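Local coordinates for fibronectin type III domain-containing protein (Simiduia agarivorans, PDB 6P2K) that probably hydrolyses the beta-glucan backbone of xyloglucan, this chain being the tandem beta-propeller glycoside hydrolase family 74 part of a longer multidomain protein, at residues L422-W426 / H487-W493; L223-Y227 / Y265-V270; L93-T97 / G148-Q152; E619-Y625 / G695-N701; Q16-V20 / Y31-D35. All blocks are in the same frame, centred on the assembly; numbering follows the deposited sequence.

Contact 1 of 5, residues L422-W426 / H487-W493; sequences LMESW and HSPADQW
W426 lies under the ring of P489: P489 CG stands 3.8 Å from the centroid of the six-membered ring of W426, 10° off its normal, a CH-pi contact over the face, and W426 CD2 is 3.9 Å from P489 CG. W426 (chi1 m, chi2 -93°) closes an extended run, L422-S425 being strand, and its CA comes within 6.0 Å of S488 CA; at the other end L422 and W493 are 10.1 Å apart, CA to CA. The second segment is a loop that starts with H487 in the left-handed region (51/49) and folds S488-D491 into a type I turn, D491 N donating to S488 O (3.1 Å). An ST turn shares this corner, with A490 N donating to S488 OG at 2.9 Å; S488 OG also hydrogen-bonds T486 OG1. W426 NE1 donates a hydrogen bond to a water (2.7 Å) that also hydrogen-bonds D491 OD2 (2.9 Å). Farther on, W493 (chi1 m) points NE1 at E424 OE1, 3.1 Å and nearly linear, while L422 CD1 covers its five-membered ring, 3.8 Å from the centroid. E424 OE2 is held by Y412 and by a salt bridge to K482. Neighbouring propeller blades meet here, the loop between the last two strands of one lying on strand 421-425 of the other. Both buried indoles thus pack a face against aliphatic carbon while their N-H groups, like the E424 carboxylate, keep polar partners.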
# COMPACT_ATOMS: atom_id res chain seq x y z
N LEU B 422 -11.64 14.80 23.41
CA LEU B 422 -12.06 14.88 22.01
C LEU B 422 -13.29 14.02 21.81
O LEU B 422 -13.20 12.80 21.69
CB LEU B 422 -10.93 14.43 21.09
CG LEU B 422 -9.57 15.12 21.19
CD1 LEU B 422 -8.48 14.24 20.59
CD2 LEU B 422 -9.58 16.48 20.50
N MET B 423 -14.47 14.65 21.76
CA MET B 423 -15.74 13.96 21.54
C MET B 423 -16.16 14.20 20.09
O MET B 423 -16.46 15.33 19.71
CB MET B 423 -16.79 14.46 22.52
CG MET B 423 -18.12 13.73 22.44
SD MET B 423 -18.00 12.02 23.01
CE MET B 423 -17.56 12.28 24.73
N GLU B 424 -16.20 13.14 19.29
CA GLU B 424 -16.29 13.28 17.85
C GLU B 424 -17.48 12.52 17.29
O GLU B 424 -17.85 11.45 17.78
CB GLU B 424 -15.01 12.79 17.17
CG GLU B 424 -13.80 13.64 17.52
CD GLU B 424 -12.53 13.14 16.89
OE1 GLU B 424 -11.87 12.26 17.49
OE2 GLU B 424 -12.19 13.61 15.78
N SER B 425 -18.07 13.09 16.24
CA SER B 425 -19.22 12.51 15.56
C SER B 425 -19.00 12.53 14.06
O SER B 425 -18.38 13.45 13.53
CB SER B 425 -20.51 13.28 15.89
OG SER B 425 -21.64 12.66 15.30
N TRP B 426 -19.51 11.50 13.38
CA TRP B 426 -19.46 11.43 11.92
C TRP B 426 -20.84 11.27 11.29
O TRP B 426 -20.93 10.94 10.10
CB TRP B 426 -18.54 10.29 11.48
CG TRP B 426 -17.16 10.43 12.03
CD1 TRP B 426 -16.10 11.05 11.44
CD2 TRP B 426 -16.69 9.98 13.31
NE1 TRP B 426 -15.00 10.99 12.26
CE2 TRP B 426 -15.34 10.34 13.42
CE3 TRP B 426 -17.29 9.30 14.37
CZ2 TRP B 426 -14.57 10.05 14.54
CZ3 TRP B 426 -16.53 9.01 15.49
CH2 TRP B 426 -15.18 9.38 15.57
N HIS B 487 -13.78 12.00 6.38
CA HIS B 487 -14.87 12.36 7.28
C HIS B 487 -15.44 11.11 7.95
O HIS B 487 -16.64 10.86 7.97
CB HIS B 487 -15.96 13.14 6.55
CG HIS B 487 -15.52 14.50 6.08
ND1 HIS B 487 -14.74 14.68 4.96
CD2 HIS B 487 -15.76 15.73 6.58
CE1 HIS B 487 -14.50 15.97 4.79
NE2 HIS B 487 -15.11 16.63 5.76
N SER B 488 -14.53 10.30 8.49
CA SER B 488 -14.87 8.99 9.02
C SER B 488 -13.94 8.71 10.19
O SER B 488 -12.94 9.41 10.38
CB SER B 488 -14.73 7.91 7.94
OG SER B 488 -13.48 7.26 8.04
N PRO B 489 -14.26 7.70 11.00
CA PRO B 489 -13.34 7.32 12.10
C PRO B 489 -11.95 6.93 11.63
O PRO B 489 -11.04 6.81 12.47
CB PRO B 489 -14.05 6.15 12.77
CG PRO B 489 -15.50 6.40 12.50
CD PRO B 489 -15.55 6.99 11.12
N ALA B 490 -11.74 6.72 10.32
CA ALA B 490 -10.41 6.38 9.83
C ALA B 490 -9.44 7.55 9.91
O ALA B 490 -8.22 7.33 9.94
CB ALA B 490 -10.49 5.86 8.40
N ASP B 491 -9.94 8.79 9.95
CA ASP B 491 -9.06 9.94 10.10
C ASP B 491 -8.39 9.92 11.47
O ASP B 491 -8.95 9.41 12.45
CB ASP B 491 -9.84 11.24 9.92
CG ASP B 491 -10.52 11.34 8.56
OD1 ASP B 491 -10.00 10.76 7.58
OD2 ASP B 491 -11.58 11.99 8.48
N GLN B 492 -7.18 10.49 11.55
CA GLN B 492 -6.34 10.38 12.73
C GLN B 492 -5.82 11.74 13.18
O GLN B 492 -5.64 12.66 12.37
CB GLN B 492 -5.15 9.44 12.48
CG GLN B 492 -5.54 8.01 12.17
CD GLN B 492 -6.29 7.36 13.32
OE1 GLN B 492 -5.90 7.48 14.48
NE2 GLN B 492 -7.38 6.67 13.00
N TRP B 493 -5.54 11.84 14.48
CA TRP B 493 -4.93 13.02 15.08
C TRP B 493 -3.41 12.92 15.06
O TRP B 493 -2.85 11.84 15.28
CB TRP B 493 -5.38 13.19 16.54
CG TRP B 493 -6.81 13.57 16.70
CD1 TRP B 493 -7.85 12.74 17.06
CD2 TRP B 493 -7.38 14.87 16.52
NE1 TRP B 493 -9.02 13.46 17.11
CE2 TRP B 493 -8.76 14.76 16.78
CE3 TRP B 493 -6.85 16.11 16.16
CZ2 TRP B 493 -9.62 15.86 16.69
CZ3 TRP B 493 -7.71 17.20 16.08
CH2 TRP B 493 -9.07 17.06 16.34
O HOH W 1 -13.07 12.37 10.88

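Contact 2 of 5, residues L223-Y227 / Y265-V270; sequences LYATY and YWYPEV
Packing between two strands of successive blades is mostly apolar. L223-Y227 and Y265-V270 run roughly antiparallel, 161° between their directions, with axes 6.7 Å apart at closest; the CA of T226 is nearest that of W266 (5.9 Å) and the CA of A225 nearest that of P268 (6.6 Å). Both are extended, except that Y267 takes a left-handed conformation (51/56), a kink just before P268. Among the apolar contacts, Y224 (chi1 m) sets CD2 3.8 Å from V270 CG2, and T226 CG2 touches P268 CD at 4.0 Å. P268 fills the middle, its CG in van der Waals contact with the backbone of 224-225, 4.0 Å from Y224 O and 4.2 Å from A225 CA. The one hydrogen bond between the segments is made by a side chain: T226 (chi1 p) donates OG1 to Y265 O, 3.0 Å. The phenol of Y224 is held by H279 and W299, that of Y265 by E260 O. With 222-228 second in its sheet and 265-270 first in the next, this is the face-to-face packing of adjacent blades in a seven-bladed beta-propeller.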
# COMPACT_ATOMS: atom_id res chain seq x y z
N LEU B 223 -26.90 -3.81 62.16
CA LEU B 223 -26.55 -2.52 61.59
C LEU B 223 -25.15 -2.60 61.00
O LEU B 223 -24.22 -3.10 61.64
CB LEU B 223 -26.61 -1.42 62.66
CG LEU B 223 -26.27 0.02 62.27
CD1 LEU B 223 -27.40 0.66 61.49
CD2 LEU B 223 -25.93 0.84 63.51
N TYR B 224 -25.00 -2.10 59.77
CA TYR B 224 -23.71 -2.04 59.08
C TYR B 224 -23.33 -0.59 58.83
O TYR B 224 -24.20 0.26 58.59
CB TYR B 224 -23.75 -2.80 57.75
CG TYR B 224 -24.19 -4.24 57.87
CD1 TYR B 224 -23.27 -5.25 58.09
CD2 TYR B 224 -25.53 -4.58 57.75
CE1 TYR B 224 -23.67 -6.57 58.19
CE2 TYR B 224 -25.94 -5.90 57.86
CZ TYR B 224 -25.01 -6.89 58.08
OH TYR B 224 -25.41 -8.20 58.19
N ALA B 225 -22.03 -0.31 58.88
CA ALA B 225 -21.58 1.07 58.76
C ALA B 225 -20.14 1.11 58.28
O ALA B 225 -19.39 0.14 58.43
CB ALA B 225 -21.72 1.81 60.09
N THR B 226 -19.77 2.24 57.69
CA THR B 226 -18.39 2.57 57.39
C THR B 226 -18.00 3.81 58.18
O THR B 226 -18.79 4.75 58.31
CB THR B 226 -18.16 2.81 55.89
OG1 THR B 226 -18.56 4.15 55.56
CG2 THR B 226 -18.95 1.83 55.05
N TYR B 227 -16.78 3.81 58.71
CA TYR B 227 -16.30 4.89 59.55
C TYR B 227 -14.99 5.42 59.00
O TYR B 227 -14.14 4.65 58.53
CB TYR B 227 -16.11 4.42 61.00
CG TYR B 227 -17.38 4.47 61.83
CD1 TYR B 227 -18.27 3.40 61.84
CD2 TYR B 227 -17.68 5.59 62.60
CE1 TYR B 227 -19.42 3.44 62.60
CE2 TYR B 227 -18.83 5.63 63.37
CZ TYR B 227 -19.70 4.56 63.36
OH TYR B 227 -20.84 4.61 64.12
N TYR B 265 -14.96 3.30 51.21
CA TYR B 265 -16.25 2.61 51.23
C TYR B 265 -17.30 3.47 51.92
O TYR B 265 -17.05 4.06 52.97
CB TYR B 265 -16.12 1.27 51.94
CG TYR B 265 -15.18 0.30 51.26
CD1 TYR B 265 -15.47 -0.21 50.00
CD2 TYR B 265 -14.00 -0.10 51.88
CE1 TYR B 265 -14.62 -1.10 49.38
CE2 TYR B 265 -13.14 -1.00 51.26
CZ TYR B 265 -13.45 -1.49 50.01
OH TYR B 265 -12.60 -2.37 49.37
N TRP B 266 -18.49 3.53 51.33
CA TRP B 266 -19.54 4.37 51.88
C TRP B 266 -20.90 3.87 51.41
O TRP B 266 -21.00 3.03 50.50
CB TRP B 266 -19.32 5.84 51.51
CG TRP B 266 -19.69 6.26 50.10
CD1 TRP B 266 -19.94 5.46 49.02
CD2 TRP B 266 -19.83 7.61 49.63
NE1 TRP B 266 -20.24 6.22 47.92
CE2 TRP B 266 -20.18 7.55 48.27
CE3 TRP B 266 -19.70 8.87 50.23
CZ2 TRP B 266 -20.40 8.69 47.50
CZ3 TRP B 266 -19.92 10.00 49.47
CH2 TRP B 266 -20.26 9.90 48.12
N TYR B 267 -21.95 4.39 52.04
CA TYR B 267 -23.33 4.10 51.68
C TYR B 267 -23.65 2.60 51.59
O TYR B 267 -24.13 2.13 50.56
CB TYR B 267 -23.69 4.78 50.37
CG TYR B 267 -23.94 6.27 50.47
CD1 TYR B 267 -22.89 7.16 50.58
CD2 TYR B 267 -25.23 6.78 50.42
CE1 TYR B 267 -23.11 8.53 50.65
CE2 TYR B 267 -25.46 8.14 50.49
CZ TYR B 267 -24.40 9.01 50.61
OH TYR B 267 -24.62 10.37 50.68
N PRO B 268 -23.40 1.83 52.65
CA PRO B 268 -23.80 0.42 52.62
C PRO B 268 -25.31 0.32 52.56
O PRO B 268 -26.04 1.21 52.99
CB PRO B 268 -23.25 -0.14 53.94
CG PRO B 268 -23.18 1.04 54.84
CD PRO B 268 -22.81 2.20 53.96
N GLU B 269 -25.79 -0.79 52.00
CA GLU B 269 -27.23 -0.99 51.83
C GLU B 269 -27.55 -2.47 51.92
O GLU B 269 -26.88 -3.29 51.29
CB GLU B 269 -27.70 -0.42 50.49
CG GLU B 269 -29.17 -0.65 50.20
CD GLU B 269 -29.64 0.08 48.96
OE1 GLU B 269 -29.37 1.30 48.85
OE2 GLU B 269 -30.28 -0.56 48.10
N VAL B 270 -28.57 -2.81 52.72
CA VAL B 270 -29.02 -4.18 52.86
C VAL B 270 -30.16 -4.43 51.88
O VAL B 270 -31.09 -3.62 51.76
CB VAL B 270 -29.48 -4.47 54.30
CG1 VAL B 270 -29.86 -5.93 54.45
CG2 VAL B 270 -28.38 -4.09 55.28

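Contact 3 of 5, residues L93-T97 / G148-Q152; sequences LVPET and GSSWQ
G148 opens the second segment at 123/-1, where a side chain would jam against the preceding carbonyl; its CA lies 8.4 Å from that of V94. S149 follows, and S150 is extended (-142/156), with its CA 3.1 Å from E96 OE1. W151, also extended, is the centre of the contact. Its N donates to E96 OE1 (2.8 Å), and its indole (chi1 m, chi2 76°) turns back toward the other loop, V94 CG1 lying 3.5 Å from W151 CD1 and 3.4 Å from W151 NE1. E96 OE2 reaches the indole edge, 3.5 Å from W151 CD1. Q152 then enters strand 152-155. The loop 93-97 is held in a tight turn by T97 N and T97 OG1, which both donate to V94 O, at 3.2 and 3.1 Å. Together with S144 and N146, G148 and W151 fit the Asp-box pattern SxDxGxxW, with asparagine in the aspartate position; its tryptophan packs on strands 114-119 and 139-144 and on L81 of the preceding blade. Chemically, the E96 carboxylate supplies the main-chain N-H of W151 with an acceptor while V94 gives the indole an apolar neighbour, so one short loop serves both the backbone and the ring of that residue.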
# COMPACT_ATOMS: atom_id res chain seq x y z
N LEU B 93 -40.66 24.82 45.98
CA LEU B 93 -39.62 24.73 47.00
C LEU B 93 -40.24 24.78 48.39
O LEU B 93 -41.10 25.63 48.67
CB LEU B 93 -38.61 25.85 46.81
CG LEU B 93 -37.57 26.00 47.91
CD1 LEU B 93 -36.44 24.98 47.73
CD2 LEU B 93 -37.04 27.40 47.80
N VAL B 94 -39.81 23.86 49.25
CA VAL B 94 -40.32 23.78 50.62
C VAL B 94 -39.75 24.95 51.42
O VAL B 94 -38.53 25.08 51.52
CB VAL B 94 -39.97 22.43 51.26
CG1 VAL B 94 -40.46 22.37 52.70
CG2 VAL B 94 -40.56 21.29 50.45
N PRO B 95 -40.60 25.81 51.99
CA PRO B 95 -40.07 27.04 52.60
C PRO B 95 -39.22 26.81 53.83
O PRO B 95 -38.28 27.58 54.07
CB PRO B 95 -41.35 27.83 52.95
CG PRO B 95 -42.44 27.18 52.16
CD PRO B 95 -42.06 25.74 52.06
N GLU B 96 -39.51 25.77 54.62
CA GLU B 96 -38.73 25.54 55.84
C GLU B 96 -37.31 25.10 55.52
O GLU B 96 -36.40 25.30 56.34
CB GLU B 96 -39.42 24.51 56.72
CG GLU B 96 -40.79 24.94 57.21
CD GLU B 96 -41.91 24.24 56.47
OE1 GLU B 96 -42.85 23.77 57.14
OE2 GLU B 96 -41.86 24.15 55.22
N THR B 97 -37.08 24.51 54.35
CA THR B 97 -35.76 24.03 53.97
C THR B 97 -35.05 24.96 53.01
O THR B 97 -34.04 24.57 52.41
CB THR B 97 -35.88 22.63 53.35
OG1 THR B 97 -36.54 22.71 52.08
CG2 THR B 97 -36.66 21.70 54.27
N GLY B 148 -45.85 16.49 54.39
CA GLY B 148 -45.13 17.57 53.73
C GLY B 148 -45.71 18.95 53.91
O GLY B 148 -45.13 19.91 53.39
N SER B 149 -46.83 19.13 54.61
CA SER B 149 -47.36 20.47 54.83
C SER B 149 -46.39 21.32 55.63
O SER B 149 -46.17 22.50 55.32
CB SER B 149 -48.71 20.40 55.54
OG SER B 149 -49.54 19.39 55.00
N SER B 150 -45.80 20.74 56.68
CA SER B 150 -44.95 21.48 57.59
C SER B 150 -43.78 20.61 58.01
O SER B 150 -43.85 19.38 57.98
CB SER B 150 -45.73 21.96 58.82
OG SER B 150 -46.57 20.93 59.31
N TRP B 151 -42.68 21.26 58.41
CA TRP B 151 -41.48 20.56 58.86
C TRP B 151 -40.92 21.27 60.08
O TRP B 151 -40.79 22.50 60.08
CB TRP B 151 -40.42 20.51 57.76
CG TRP B 151 -40.90 19.97 56.45
CD1 TRP B 151 -41.66 20.62 55.53
CD2 TRP B 151 -40.63 18.67 55.91
NE1 TRP B 151 -41.89 19.81 54.44
CE2 TRP B 151 -41.27 18.61 54.65
CE3 TRP B 151 -39.91 17.56 56.36
CZ2 TRP B 151 -41.22 17.47 53.85
CZ3 TRP B 151 -39.86 16.44 55.56
CH2 TRP B 151 -40.51 16.40 54.32
N GLN B 152 -40.58 20.50 61.10
CA GLN B 152 -39.95 21.02 62.30
C GLN B 152 -38.49 20.59 62.34
O GLN B 152 -38.13 19.53 61.82
CB GLN B 152 -40.67 20.54 63.57
CG GLN B 152 -42.17 20.79 63.56
CD GLN B 152 -42.93 19.76 62.73
OE1 GLN B 152 -42.70 18.56 62.87
NE2 GLN B 152 -43.81 20.23 61.85

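Contact 4 of 5, residues E619-Y625 / G695-N701; sequences EVEAWAY and GSAGAGN
The carboxylate of E619 (chi1 m) is the busiest acceptor. Its OE1 takes S696 N at 2.7 Å and S696 OG (chi1 p) at 2.9 Å; E619 OE2 takes G695 N at 2.9 Å and a water at 2.7 Å, which also bonds S696 O (2.6 Å). Two residues on, E621 (chi1 t) receives G698 N on OE1 (3.1 Å), and its OE2 forms a salt bridge with K572. Strands 619-625 and 697-699 run nearly parallel (13°), axes 6.6 Å apart, with the CA of E621 nearest that of A697 (6.3 Å) and the CA of W623 nearest that of A699 (6.1 Å). Each is the first strand of its four-stranded propeller blade, and the two consecutive blades are joined here by side chains and water. W623 (chi1 p, chi2 98°) lies flat on G698, whose CA is 3.6 Å from the six-membered ring centroid, a CH-pi contact; a CB there would strike W623 CZ3. W623 NE1 donates to G700 O (3.0 Å). G700 turns the chain at 57/-129, and its N donates to a second water (3.0 Å) that reaches A624 O weakly at 3.5 Å. The ring face of Y625 (chi1 t) covers the peptide from G700 to N701, with Y625 CE2 3.7 Å from N701 CB, while the N701 amide oxygen accepts from N775 N.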
# COMPACT_ATOMS: atom_id res chain seq x y z
N GLU B 619 -15.66 37.61 25.47
CA GLU B 619 -15.50 37.17 24.09
C GLU B 619 -15.49 38.37 23.15
O GLU B 619 -16.02 39.44 23.45
CB GLU B 619 -16.62 36.22 23.67
CG GLU B 619 -16.55 34.84 24.27
CD GLU B 619 -17.82 34.05 24.02
OE1 GLU B 619 -18.90 34.68 24.04
OE2 GLU B 619 -17.73 32.83 23.81
N VAL B 620 -14.89 38.16 21.98
CA VAL B 620 -14.95 39.10 20.87
C VAL B 620 -15.21 38.32 19.60
O VAL B 620 -14.74 37.18 19.45
CB VAL B 620 -13.66 39.94 20.76
CG1 VAL B 620 -12.45 39.06 20.43
CG2 VAL B 620 -13.83 41.05 19.73
N GLU B 621 -15.99 38.91 18.69
CA GLU B 621 -16.29 38.31 17.40
C GLU B 621 -16.16 39.37 16.32
O GLU B 621 -16.62 40.51 16.50
CB GLU B 621 -17.70 37.70 17.36
CG GLU B 621 -18.03 36.94 16.08
CD GLU B 621 -17.84 35.44 16.21
OE1 GLU B 621 -18.86 34.74 16.43
OE2 GLU B 621 -16.69 34.95 16.10
N ALA B 622 -15.56 39.00 15.20
CA ALA B 622 -15.41 39.88 14.05
C ALA B 622 -15.97 39.18 12.82
O ALA B 622 -15.63 38.02 12.56
CB ALA B 622 -13.94 40.27 13.82
N TRP B 623 -16.82 39.88 12.07
CA TRP B 623 -17.43 39.29 10.88
C TRP B 623 -17.86 40.42 9.95
O TRP B 623 -17.90 41.59 10.33
CB TRP B 623 -18.60 38.38 11.25
CG TRP B 623 -19.88 39.09 11.59
CD1 TRP B 623 -20.94 39.31 10.75
CD2 TRP B 623 -20.24 39.66 12.85
NE1 TRP B 623 -21.93 39.98 11.42
CE2 TRP B 623 -21.53 40.21 12.71
CE3 TRP B 623 -19.60 39.76 14.09
CZ2 TRP B 623 -22.19 40.85 13.76
CZ3 TRP B 623 -20.26 40.40 15.13
CH2 TRP B 623 -21.54 40.94 14.96
N ALA B 624 -18.18 40.04 8.71
CA ALA B 624 -18.55 40.98 7.66
C ALA B 624 -19.96 40.68 7.17
O ALA B 624 -20.35 39.52 7.05
CB ALA B 624 -17.57 40.91 6.49
N TYR B 625 -20.71 41.74 6.88
CA TYR B 625 -22.06 41.58 6.34
C TYR B 625 -22.44 42.85 5.59
O TYR B 625 -22.50 43.93 6.19
CB TYR B 625 -23.07 41.29 7.45
CG TYR B 625 -24.51 41.35 6.98
CD1 TYR B 625 -24.97 40.47 6.00
CD2 TYR B 625 -25.40 42.28 7.50
CE1 TYR B 625 -26.28 40.52 5.56
CE2 TYR B 625 -26.71 42.33 7.07
CZ TYR B 625 -27.15 41.45 6.10
OH TYR B 625 -28.45 41.50 5.66
N GLY B 695 -20.36 32.15 24.85
CA GLY B 695 -21.47 31.78 24.00
C GLY B 695 -22.07 32.91 23.18
O GLY B 695 -23.17 32.75 22.65
N SER B 696 -21.39 34.04 23.08
CA SER B 696 -21.82 35.10 22.17
C SER B 696 -21.25 34.86 20.78
O SER B 696 -20.17 34.27 20.63
CB SER B 696 -21.40 36.48 22.69
OG SER B 696 -20.05 36.74 22.35
N ALA B 697 -21.98 35.31 19.77
CA ALA B 697 -21.55 35.07 18.40
C ALA B 697 -22.19 36.10 17.48
O ALA B 697 -23.22 36.70 17.80
CB ALA B 697 -21.90 33.66 17.93
N GLY B 698 -21.56 36.29 16.32
CA GLY B 698 -22.08 37.16 15.30
C GLY B 698 -21.82 36.61 13.91
O GLY B 698 -20.74 36.08 13.65
N ALA B 699 -22.81 36.72 13.03
CA ALA B 699 -22.69 36.31 11.64
C ALA B 699 -23.85 36.89 10.87
O ALA B 699 -24.99 36.89 11.36
CB ALA B 699 -22.67 34.78 11.51
N GLY B 700 -23.57 37.39 9.67
CA GLY B 700 -24.62 37.99 8.86
C GLY B 700 -25.31 39.11 9.61
O GLY B 700 -24.67 40.01 10.15
N ASN B 701 -26.64 39.05 9.65
CA ASN B 701 -27.45 40.03 10.37
C ASN B 701 -27.89 39.52 11.74
O ASN B 701 -28.92 39.96 12.26
CB ASN B 701 -28.67 40.42 9.54
CG ASN B 701 -29.58 39.24 9.24
OD1 ASN B 701 -29.21 38.08 9.43
ND2 ASN B 701 -30.79 39.53 8.76
O HOH W 2 -19.04 32.12 21.56
O HOH W 3 -20.87 36.48 8.62

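Contact 5 of 5, residues Q16-V20 / Y31-D35; sequences QVQDV and YMASD. With ZN (zinc ion), chain Q.
A zinc site and a classic beta bulge sit together in the hairpin that begins the first blade of the N-terminal propeller. Q16, extended through chi1 and chi2 (both t), binds the zinc through OE1 at 2.1 Å; three waters, each at 2.1 Å from the metal, and D124 complete the observed sphere. One of these waters donates to D35 OD2 (3.2 Å), so D35, in the second segment, reaches the ion through water. Strands 17-20 and 31-34 are antiparallel (163°), with axes 4.7 Å apart. In the bulge Q18 and D19 together oppose A33: Q18 N donates to A33 O (2.9 Å) and A33 N to D19 O (2.8 Å, almost straight), with Q18 at -86/-43 making the extra-residue step. Beyond it V20 and M32 form a non-hydrogen-bonded pair, CA-CA 4.4 Å, with V20 CA also 3.2 Å from Y31 O in a CA-H...O contact. On the sheet face carrying V17, V20 and M32, M32 CG is 4.0 Å from V17 CG1 and 3.8 Å from V20 CG2. D19 and A33 lie on the other face; Q18 CB is 4.0 Å from A33 CB. Strand 17-22 is the first of its four-stranded sheet, and 30-34 passes to 39-42; Q18, Y31 and A33 pack on strand 60-66 of the next blade, while V17 and D19 touch F335.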
# COMPACT_ATOMS: atom_id res chain seq x y z
N GLN B 16 -20.73 13.68 36.43
CA GLN B 16 -20.84 12.92 37.67
C GLN B 16 -22.31 12.75 38.06
O GLN B 16 -23.07 13.72 38.13
CB GLN B 16 -20.07 13.63 38.79
CG GLN B 16 -20.12 12.93 40.13
CD GLN B 16 -19.20 13.57 41.17
OE1 GLN B 16 -19.60 14.48 41.90
NE2 GLN B 16 -17.96 13.09 41.22
N VAL B 17 -22.70 11.50 38.30
CA VAL B 17 -24.08 11.15 38.61
C VAL B 17 -24.21 11.00 40.12
O VAL B 17 -23.39 10.33 40.75
CB VAL B 17 -24.51 9.86 37.88
CG1 VAL B 17 -25.94 9.51 38.22
CG2 VAL B 17 -24.34 10.02 36.38
N GLN B 18 -25.24 11.62 40.69
CA GLN B 18 -25.42 11.60 42.13
C GLN B 18 -26.18 10.37 42.61
O GLN B 18 -25.79 9.76 43.61
CB GLN B 18 -26.14 12.87 42.60
CG GLN B 18 -25.50 14.15 42.11
CD GLN B 18 -24.08 14.31 42.63
OE1 GLN B 18 -23.86 14.45 43.83
NE2 GLN B 18 -23.11 14.30 41.72
N ASP B 19 -27.24 9.98 41.91
CA ASP B 19 -28.06 8.86 42.35
C ASP B 19 -29.04 8.48 41.24
O ASP B 19 -29.35 9.28 40.36
CB ASP B 19 -28.82 9.20 43.63
CG ASP B 19 -29.14 7.97 44.45
OD1 ASP B 19 -28.69 6.87 44.08
OD2 ASP B 19 -29.85 8.10 45.47
N VAL B 20 -29.50 7.23 41.31
CA VAL B 20 -30.63 6.75 40.53
C VAL B 20 -31.56 6.04 41.51
O VAL B 20 -31.14 5.09 42.18
CB VAL B 20 -30.21 5.81 39.39
CG1 VAL B 20 -31.43 5.17 38.75
CG2 VAL B 20 -29.38 6.56 38.36
N TYR B 31 -35.75 7.64 38.74
CA TYR B 31 -35.35 9.03 38.66
C TYR B 31 -33.84 9.12 38.81
O TYR B 31 -33.24 8.36 39.58
CB TYR B 31 -36.04 9.86 39.74
CG TYR B 31 -37.54 9.92 39.56
CD1 TYR B 31 -38.36 8.92 40.05
CD2 TYR B 31 -38.13 10.97 38.87
CE1 TYR B 31 -39.73 8.97 39.88
CE2 TYR B 31 -39.50 11.03 38.69
CZ TYR B 31 -40.29 10.03 39.19
OH TYR B 31 -41.65 10.08 39.00
N MET B 32 -33.22 10.03 38.06
CA MET B 32 -31.78 10.22 38.10
C MET B 32 -31.47 11.62 38.59
O MET B 32 -32.06 12.60 38.12
CB MET B 32 -31.14 9.99 36.72
CG MET B 32 -29.62 9.98 36.77
SD MET B 32 -28.90 11.52 36.20
CE MET B 32 -29.25 11.36 34.46
N ALA B 33 -30.54 11.71 39.53
CA ALA B 33 -30.13 12.98 40.13
C ALA B 33 -28.81 13.41 39.51
O ALA B 33 -27.76 12.84 39.80
CB ALA B 33 -30.01 12.85 41.64
N SER B 34 -28.87 14.41 38.64
CA SER B 34 -27.67 15.06 38.12
C SER B 34 -27.30 16.23 39.02
O SER B 34 -28.05 16.62 39.92
CB SER B 34 -27.91 15.55 36.69
OG SER B 34 -28.76 16.68 36.69
N ASP B 35 -26.12 16.80 38.79
CA ASP B 35 -25.70 17.96 39.56
C ASP B 35 -25.85 19.27 38.81
O ASP B 35 -25.61 20.33 39.40
CB ASP B 35 -24.25 17.78 40.06
CG ASP B 35 -23.29 17.39 38.95
OD1 ASP B 35 -23.72 17.23 37.79
OD2 ASP B 35 -22.08 17.24 39.26
ZN ZN Q . -19.77 16.07 43.19
O HOH W 4 -19.72 17.18 41.41
O HOH W 5 -17.71 15.92 43.59
O HOH W 6 -21.22 15.38 44.56

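How the contacts relate
Along the chain the contacts come in series: 5, 3, 2, then 1 and 4. The first three belong to the N-terminal seven-bladed propeller and the last two to the C-terminal one. Contact 5 lies within a single blade, about 11 Å from the centre of the chain, whereas the other four join adjacent blades. Contacts 5 and 2 are closest, with centres 20 Å apart and nearest atoms about 7 Å apart; the side chain of W266 in contact 2 lies about 8 Å from the zinc ion of contact 5. Contacts 2 and 4 are the most distant pair, 55 Å between centres, on opposite sides of the chain's centre. Such repeated blade-to-blade seams hold each propeller together as a ring.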